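Local atomic coordinates of putative cell adhesion protein (Bacteroides eggerthii, PDB entry 4GPV), a protein that probably serves as a pilus subunit of the FimA-like major fimbrial family, contributing to adhesive surface fibres of a human gut bacterium. Residues 157-162 against 296-301; 39-44 against 336-341. One frame throughout, in Å; residues are numbered along the deposited sequence.

Contact 1: 157-162 against 296-301; sequences AAKIQL and GKSYTV
Lys159 and Tyr299 are joined through the backbone, Tyr299 N giving its hydrogen to Lys159 O at 2.8 Å. It is one of five such bonds between two parallel strands whose axes differ by 15°. Lys159 and Gln161 use both N and O, spanning Lys297 to Val301, while Gly296 N bonds to Ala157 O at the N-terminal end of the pair; that donor stands 40° above the carbonyl plane.

The apolar contacts lie on the face carrying Ile160, Leu162, Tyr299 and Val301. Ile160 CG2 and Val301 CG2 meet at 4.2 Å, side by side and pointing the same way. Tyr299 has CG anti to its carbonyl carbon (chi1 -59°), and its ring turns an edge to the neighbouring strand: CD1 is 3.6 Å from Lys159 O, and CE1 is 4.2 Å from Ala158 CB. Its hydroxyl bonds to Glu294 N.

Polar groups gather on the other face. One water donates to Ser298 OG at 2.7 Å and lies 2.8 Å from Gln161 OE1 and 2.9 Å from Tyr299 O; more acceptors lie in reach than it has protons, so not all these bonds can form at once. Ser298 OG is also hydrogen-bonded to Asp41 OD2. Lys159, bent at chi3, passes CE 3.8 Å from Ser298 OG and carries NZ to salt bridges with Glu43 and Asp41.

Strand 146-169 also pairs antiparallel with strand 247-251, and strand 297-306 with strand 329-343, so this parallel pair lies inside the sheet; Leu263 of strand 262-271 covers Ile160, Leu162 and Val301.

Contact 2: 39-44 against 336-341; sequences ATDTED and AQWVTQ
Ala39 to Glu43 and Gln337 to Gln341 are tied by five backbone hydrogen bonds between parallel strands whose axes approach to 4.5 Å, those from Asp41 N to Gln337 O (2.7 Å) and from Glu43 N to Val339 O being nearly straight, whereas Gln341 N reaches Glu43 O with an N-H...O angle of only 138°.

Trp338 carries the side-chain contact on the face it shares with Asp41 and Glu43. Its NE1 donates to Glu43 OE1 at 2.9 Å. The acceptor lies in the indole plane, but the donor stands 54° out of the carboxylate plane, and the two flat groups are turned 88° apart. Glu43 has CG anti to the backbone N and then bends at chi2, and its CB also packs 3.4 Å from Trp338 NE1. Further along the same indole edge, CD1 approaches Asp41 O at 3.5 Å. An alanine in place of Trp338 would probably leave Glu43 OE1 without its indole donor and open a gap beside the Asp41 and Glu43 side chains.

The opposite face is built from smaller contacts. Thr40 CG2 meets Val339 CG2 at 3.7 Å, the two side chains crossing obliquely, and Thr42 CG2 lies 3.4 Å from Gln341 OE1.

Apart from these two faces, at the N-terminal end of the pair, Ala39 CB touches Ala336 CB at 3.8 Å.

Strand 329-343 lies between strand 40-46 and its antiparallel neighbour 297-306. Phe155 of strand 146-169 stacks on the Trp338 ring, and Asp41 OD2 is hydrogen-bonded to Ser298 OG of strand 297-306.

How the contacts relate
Both contacts are parallel strand pairs of one mixed sheet, their centres about 10 Å apart, joined by the antiparallel pairing of strands 297-306 and 329-343. Ser298 N lies 2.8 Å from Ala336 O there, probably a hydrogen bond. Contact 1 is buried, with eight of twelve touching residues enclosed; contact 2 is only partly buried, with six exposed. Contact 1 has one apolar face and one polar face with a water, whereas contact 2 sets the buried Trp338 and Val339 among threonines, glutamines and acidic groups. Their polar faces meet where Ser298 OG is probably hydrogen-bonded to Asp41 OD2 (2.6 Å). Along the chain, contact 1 is nested within the loop closed by contact 2.

Contact 1: 157-162 against 296-301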
ATOM      1  N   ALA A 157      -0.527  -3.755  -2.129  1.00 17.00           N
ATOM      2  CA  ALA A 157      -0.584  -2.562  -1.277  1.00 16.39           C
ATOM      3  C   ALA A 157      -1.987  -2.300  -0.693  1.00 18.92           C
ATOM      4  O   ALA A 157      -2.977  -2.948  -1.043  1.00 19.02           O
ATOM      5  CB  ALA A 157      -0.140  -1.351  -2.090  1.00 17.01           C
ATOM      6  N   ALA A 158      -2.042  -1.281   0.178  1.00 17.21           N
ATOM      7  CA  ALA A 158      -3.232  -0.640   0.707  1.00 17.75           C
ATOM      8  C   ALA A 158      -3.228   0.793   0.184  1.00 19.86           C
ATOM      9  O   ALA A 158      -2.161   1.323  -0.181  1.00 17.87           O
ATOM     10  CB  ALA A 158      -3.206  -0.659   2.247  1.00 18.55           C
ATOM     11  N   LYS A 159      -4.371   1.445   0.194  1.00 16.43           N
ATOM     12  CA  LYS A 159      -4.485   2.823  -0.239  1.00 14.55           C
ATOM     13  C   LYS A 159      -5.046   3.648   0.917  1.00 18.85           C
ATOM     14  O   LYS A 159      -5.988   3.197   1.590  1.00 17.93           O
ATOM     15  CB  LYS A 159      -5.425   2.882  -1.458  1.00 17.45           C
ATOM     16  CG  LYS A 159      -5.591   4.265  -2.060  1.00 21.05           C
ATOM     17  CD  LYS A 159      -6.371   4.157  -3.383  1.00 25.71           C
ATOM     18  CE  LYS A 159      -7.794   4.589  -3.316  1.00 41.80           C
ATOM     19  NZ  LYS A 159      -8.464   4.443  -4.642  1.00 30.51           N
ATOM     20  N   ILE A 160      -4.477   4.840   1.137  1.00 16.52           N
ATOM     21  CA  ILE A 160      -4.964   5.741   2.205  1.00 15.66           C
ATOM     22  C   ILE A 160      -5.342   7.063   1.551  1.00 21.51           C
ATOM     23  O   ILE A 160      -4.479   7.677   0.942  1.00 19.65           O
ATOM     24  CB  ILE A 160      -3.891   5.933   3.316  1.00 17.51           C
ATOM     25  CG1 ILE A 160      -3.541   4.580   3.988  1.00 18.74           C
ATOM     26  CG2 ILE A 160      -4.384   6.968   4.384  1.00 19.35           C
ATOM     27  CD1 ILE A 160      -2.272   4.650   4.856  1.00 17.63           C
ATOM     28  N   GLN A 161      -6.601   7.522   1.714  1.00 17.94           N
ATOM     29  CA  GLN A 161      -7.056   8.801   1.159  1.00 18.39           C
ATOM     30  C   GLN A 161      -7.308   9.768   2.294  1.00 20.61           C
ATOM     31  O   GLN A 161      -7.833   9.354   3.326  1.00 19.92           O
ATOM     32  CB  GLN A 161      -8.372   8.625   0.368  1.00 20.22           C
ATOM     33  CG  GLN A 161      -8.152   8.010  -1.004  1.00 36.95           C
ATOM     34  CD  GLN A 161      -9.462   7.681  -1.674  1.00 40.90           C
ATOM     35  OE1 GLN A 161     -10.135   6.702  -1.339  1.00 39.03           O
ATOM     36  NE2 GLN A 161      -9.848   8.503  -2.624  1.00 42.63           N
ATOM     37  N   LEU A 162      -7.024  11.067   2.077  1.00 17.43           N
ATOM     38  CA  LEU A 162      -7.252  12.085   3.091  1.00 18.25           C
ATOM     39  C   LEU A 162      -8.267  13.111   2.618  1.00 21.93           C
ATOM     40  O   LEU A 162      -8.125  13.671   1.525  1.00 20.93           O
ATOM     41  CB  LEU A 162      -5.910  12.777   3.449  1.00 18.39           C
ATOM     42  CG  LEU A 162      -5.988  13.979   4.371  1.00 20.51           C
ATOM     43  CD1 LEU A 162      -6.531  13.579   5.756  1.00 19.93           C
ATOM     44  CD2 LEU A 162      -4.629  14.678   4.487  1.00 24.72           C
ATOM     45  N   GLY A 296      -4.763  -4.700   0.337  1.00 20.58           N
ATOM     46  CA  GLY A 296      -6.061  -4.868  -0.315  1.00 20.40           C
ATOM     47  C   GLY A 296      -7.203  -4.135   0.359  1.00 22.03           C
ATOM     48  O   GLY A 296      -8.369  -4.476   0.135  1.00 21.88           O
ATOM     49  N   LYS A 297      -6.886  -3.148   1.199  1.00 17.91           N
ATOM     50  CA  LYS A 297      -7.924  -2.307   1.825  1.00 17.11           C
ATOM     51  C   LYS A 297      -7.680  -0.871   1.426  1.00 18.74           C
ATOM     52  O   LYS A 297      -6.533  -0.457   1.200  1.00 19.48           O
ATOM     53  CB  LYS A 297      -7.913  -2.455   3.363  1.00 19.86           C
ATOM     54  CG  LYS A 297      -8.287  -3.869   3.824  1.00 31.34           C
ATOM     55  CD  LYS A 297      -9.633  -3.926   4.513  1.00 45.68           C
ATOM     56  CE  LYS A 297      -9.967  -5.354   4.897  1.00 60.17           C
ATOM     57  NZ  LYS A 297     -10.442  -5.471   6.300  1.00 74.70           N
ATOM     58  N   SER A 298      -8.760  -0.099   1.375  1.00 18.10           N
ATOM     59  CA  SER A 298      -8.747   1.293   0.984  1.00 17.99           C
ATOM     60  C   SER A 298      -9.301   2.096   2.166  1.00 21.02           C
ATOM     61  O   SER A 298     -10.448   1.904   2.539  1.00 21.82           O
ATOM     62  CB  SER A 298      -9.595   1.464  -0.282  1.00 20.58           C
ATOM     63  OG  SER A 298      -9.764   2.835  -0.624  1.00 23.35           O
ATOM     64  N   TYR A 299      -8.462   2.943   2.789  1.00 17.90           N
ATOM     65  CA  TYR A 299      -8.854   3.694   3.985  1.00 17.32           C
ATOM     66  C   TYR A 299      -9.166   5.114   3.624  1.00 21.17           C
ATOM     67  O   TYR A 299      -8.379   5.768   2.933  1.00 21.69           O
ATOM     68  CB  TYR A 299      -7.710   3.687   5.044  1.00 17.64           C
ATOM     69  CG  TYR A 299      -7.340   2.279   5.463  1.00 17.19           C
ATOM     70  CD1 TYR A 299      -6.427   1.530   4.726  1.00 18.45           C
ATOM     71  CD2 TYR A 299      -7.985   1.654   6.529  1.00 18.55           C
ATOM     72  CE1 TYR A 299      -6.128   0.213   5.064  1.00 19.30           C
ATOM     73  CE2 TYR A 299      -7.684   0.333   6.883  1.00 19.00           C
ATOM     74  CZ  TYR A 299      -6.758  -0.383   6.137  1.00 24.57           C
ATOM     75  OH  TYR A 299      -6.480  -1.700   6.394  1.00 23.39           O
ATOM     76  N   THR A 300     -10.266   5.601   4.137  1.00 19.55           N
ATOM     77  CA  THR A 300     -10.654   6.998   3.943  1.00 19.75           C
ATOM     78  C   THR A 300     -10.554   7.679   5.310  1.00 22.53           C
ATOM     79  O   THR A 300     -11.193   7.247   6.285  1.00 21.33           O
ATOM     80  CB  THR A 300     -12.026   7.133   3.306  1.00 26.03           C
ATOM     81  OG1 THR A 300     -12.009   6.539   2.002  1.00 26.70           O
ATOM     82  CG2 THR A 300     -12.458   8.599   3.204  1.00 27.89           C
ATOM     83  N   VAL A 301      -9.685   8.693   5.397  1.00 18.17           N
ATOM     84  CA  VAL A 301      -9.484   9.415   6.641  1.00 18.13           C
ATOM     85  C   VAL A 301     -10.056  10.799   6.475  1.00 21.92           C
ATOM     86  O   VAL A 301      -9.562  11.517   5.610  1.00 20.14           O
ATOM     87  CB  VAL A 301      -7.987   9.501   7.006  1.00 19.52           C
ATOM     88  CG1 VAL A 301      -7.770  10.312   8.295  1.00 19.68           C
ATOM     89  CG2 VAL A 301      -7.340   8.113   7.098  1.00 19.76           C
TER
HETATM   90  O   HOH W   1      -8.407   5.026   0.083  1.00 30.19           O

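Contact 2: 39-44 against 336-341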
ATOM      1  N   ALA A  39     -18.702  -2.139   2.376  1.00 53.81           N
ATOM      2  CA  ALA A  39     -17.961  -1.063   1.704  1.00 51.05           C
ATOM      3  C   ALA A  39     -16.887  -1.631   0.765  1.00 49.24           C
ATOM      4  O   ALA A  39     -16.084  -2.494   1.177  1.00 45.99           O
ATOM      5  CB  ALA A  39     -17.333  -0.127   2.727  1.00 51.09           C
ATOM      6  N   THR A  40     -16.917  -1.168  -0.520  1.00 43.31           N
ATOM      7  CA  THR A  40     -15.997  -1.618  -1.565  1.00 40.07           C
ATOM      8  C   THR A  40     -15.507  -0.432  -2.439  1.00 38.53           C
ATOM      9  O   THR A  40     -16.306   0.381  -2.893  1.00 39.66           O
ATOM     10  CB  THR A  40     -16.689  -2.738  -2.377  1.00 54.75           C
ATOM     11  OG1 THR A  40     -16.644  -3.964  -1.629  1.00 53.23           O
ATOM     12  CG2 THR A  40     -16.078  -2.964  -3.735  1.00 53.55           C
ATOM     13  N   ASP A  41     -14.174  -0.338  -2.643  1.00 29.47           N
ATOM     14  CA  ASP A  41     -13.537   0.648  -3.510  1.00 27.28           C
ATOM     15  C   ASP A  41     -13.022  -0.137  -4.727  1.00 32.65           C
ATOM     16  O   ASP A  41     -11.961  -0.747  -4.647  1.00 28.96           O
ATOM     17  CB  ASP A  41     -12.394   1.398  -2.769  1.00 26.62           C
ATOM     18  CG  ASP A  41     -11.628   2.413  -3.625  1.00 36.12           C
ATOM     19  OD1 ASP A  41     -11.983   2.587  -4.816  1.00 36.31           O
ATOM     20  OD2 ASP A  41     -10.674   3.037  -3.104  1.00 34.08           O
ATOM     21  N   THR A  42     -13.798  -0.158  -5.822  1.00 31.70           N
ATOM     22  CA  THR A  42     -13.428  -0.924  -7.011  1.00 32.26           C
ATOM     23  C   THR A  42     -12.488  -0.069  -7.851  1.00 36.79           C
ATOM     24  O   THR A  42     -12.839   1.029  -8.273  1.00 36.90           O
ATOM     25  CB  THR A  42     -14.672  -1.425  -7.749  1.00 40.04           C
ATOM     26  OG1 THR A  42     -15.459  -2.166  -6.814  1.00 36.70           O
ATOM     27  CG2 THR A  42     -14.324  -2.340  -8.926  1.00 42.83           C
ATOM     28  N   GLU A  43     -11.285  -0.592  -8.085  1.00 33.05           N
ATOM     29  CA  GLU A  43     -10.224   0.098  -8.803  1.00 33.20           C
ATOM     30  C   GLU A  43      -9.916  -0.607 -10.126  1.00 38.17           C
ATOM     31  O   GLU A  43      -9.425  -1.742 -10.110  1.00 37.18           O
ATOM     32  CB  GLU A  43      -8.978   0.108  -7.906  1.00 34.30           C
ATOM     33  CG  GLU A  43      -7.763   0.840  -8.454  1.00 43.68           C
ATOM     34  CD  GLU A  43      -7.490   2.215  -7.875  1.00 42.41           C
ATOM     35  OE1 GLU A  43      -8.127   2.593  -6.863  1.00 29.75           O
ATOM     36  OE2 GLU A  43      -6.590   2.898  -8.414  1.00 39.43           O
ATOM     37  N   ASP A  44     -10.155   0.073 -11.253  1.00 36.60           N
ATOM     38  CA  ASP A  44      -9.798  -0.462 -12.567  1.00 37.59           C
ATOM     39  C   ASP A  44      -8.293  -0.394 -12.644  1.00 42.68           C
ATOM     40  O   ASP A  44      -7.719   0.699 -12.634  1.00 46.28           O
ATOM     41  CB  ASP A  44     -10.488   0.309 -13.709  1.00 41.36           C
ATOM     42  CG  ASP A  44     -11.914  -0.134 -13.920  1.00 58.06           C
ATOM     43  OD1 ASP A  44     -12.116  -1.242 -14.468  1.00 61.07           O
ATOM     44  OD2 ASP A  44     -12.833   0.622 -13.533  1.00 68.13           O
ATOM     45  N   ALA A 336     -12.499   0.102   3.426  1.00 22.58           N
ATOM     46  CA  ALA A 336     -13.287  -0.604   2.434  1.00 21.77           C
ATOM     47  C   ALA A 336     -12.402  -1.631   1.749  1.00 22.96           C
ATOM     48  O   ALA A 336     -11.159  -1.511   1.784  1.00 21.32           O
ATOM     49  CB  ALA A 336     -13.858   0.374   1.407  1.00 24.31           C
ATOM     50  N   GLN A 337     -13.013  -2.670   1.195  1.00 19.78           N
ATOM     51  CA  GLN A 337     -12.237  -3.621   0.418  1.00 20.66           C
ATOM     52  C   GLN A 337     -11.737  -2.893  -0.822  1.00 24.37           C
ATOM     53  O   GLN A 337     -12.537  -2.212  -1.482  1.00 26.23           O
ATOM     54  CB  GLN A 337     -13.104  -4.834   0.017  1.00 23.62           C
ATOM     55  CG  GLN A 337     -13.556  -5.694   1.203  1.00 40.55           C
ATOM     56  CD  GLN A 337     -12.458  -6.384   2.000  1.00 59.01           C
ATOM     57  OE1 GLN A 337     -12.608  -6.619   3.198  1.00 61.95           O
ATOM     58  NE2 GLN A 337     -11.351  -6.768   1.374  1.00 47.10           N
ATOM     59  N   TRP A 338     -10.435  -2.983  -1.117  1.00 18.08           N
ATOM     60  CA  TRP A 338      -9.870  -2.369  -2.318  1.00 19.17           C
ATOM     61  C   TRP A 338      -9.843  -3.466  -3.378  1.00 22.63           C
ATOM     62  O   TRP A 338      -9.068  -4.404  -3.277  1.00 22.23           O
ATOM     63  CB  TRP A 338      -8.476  -1.784  -2.016  1.00 17.89           C
ATOM     64  CG  TRP A 338      -7.914  -0.909  -3.101  1.00 18.70           C
ATOM     65  CD1 TRP A 338      -8.615  -0.144  -3.995  1.00 21.90           C
ATOM     66  CD2 TRP A 338      -6.535  -0.561  -3.269  1.00 17.82           C
ATOM     67  NE1 TRP A 338      -7.745   0.548  -4.804  1.00 21.08           N
ATOM     68  CE2 TRP A 338      -6.462   0.335  -4.365  1.00 21.81           C
ATOM     69  CE3 TRP A 338      -5.338  -1.000  -2.668  1.00 18.21           C
ATOM     70  CZ2 TRP A 338      -5.242   0.836  -4.847  1.00 20.66           C
ATOM     71  CZ3 TRP A 338      -4.123  -0.515  -3.162  1.00 19.04           C
ATOM     72  CH2 TRP A 338      -4.089   0.418  -4.214  1.00 20.06           C
ATOM     73  N   VAL A 339     -10.819  -3.429  -4.289  1.00 20.22           N
ATOM     74  CA  VAL A 339     -11.044  -4.491  -5.261  1.00 21.16           C
ATOM     75  C   VAL A 339     -10.352  -4.167  -6.583  1.00 25.14           C
ATOM     76  O   VAL A 339     -10.476  -3.063  -7.114  1.00 23.24           O
ATOM     77  CB  VAL A 339     -12.580  -4.658  -5.428  1.00 26.25           C
ATOM     78  CG1 VAL A 339     -12.946  -5.545  -6.619  1.00 27.13           C
ATOM     79  CG2 VAL A 339     -13.211  -5.198  -4.150  1.00 26.57           C
ATOM     80  N   THR A 340      -9.644  -5.165  -7.118  1.00 23.12           N
ATOM     81  CA  THR A 340      -8.992  -5.048  -8.408  1.00 22.39           C
ATOM     82  C   THR A 340     -10.039  -5.265  -9.492  1.00 29.39           C
ATOM     83  O   THR A 340     -10.860  -6.187  -9.391  1.00 30.79           O
ATOM     84  CB  THR A 340      -7.880  -6.111  -8.585  1.00 24.54           C
ATOM     85  OG1 THR A 340      -8.501  -7.388  -8.493  1.00 26.37           O
ATOM     86  CG2 THR A 340      -6.781  -6.010  -7.541  1.00 23.06           C
ATOM     87  N   GLN A 341      -9.967  -4.474 -10.545  1.00 28.00           N
ATOM     88  CA  GLN A 341     -10.784  -4.724 -11.736  1.00 30.63           C
ATOM     89  C   GLN A 341      -9.759  -4.704 -12.885  1.00 36.28           C
ATOM     90  O   GLN A 341      -9.580  -3.656 -13.514  1.00 35.50           O
ATOM     91  CB  GLN A 341     -11.938  -3.702 -11.855  1.00 33.54           C
ATOM     92  CG  GLN A 341     -13.079  -4.201 -12.732  1.00 48.17           C
ATOM     93  CD  GLN A 341     -14.420  -3.632 -12.305  1.00 81.68           C
ATOM     94  OE1 GLN A 341     -14.660  -2.418 -12.346  1.00 82.20           O
ATOM     95  NE2 GLN A 341     -15.328  -4.500 -11.884  1.00 72.62           N
TER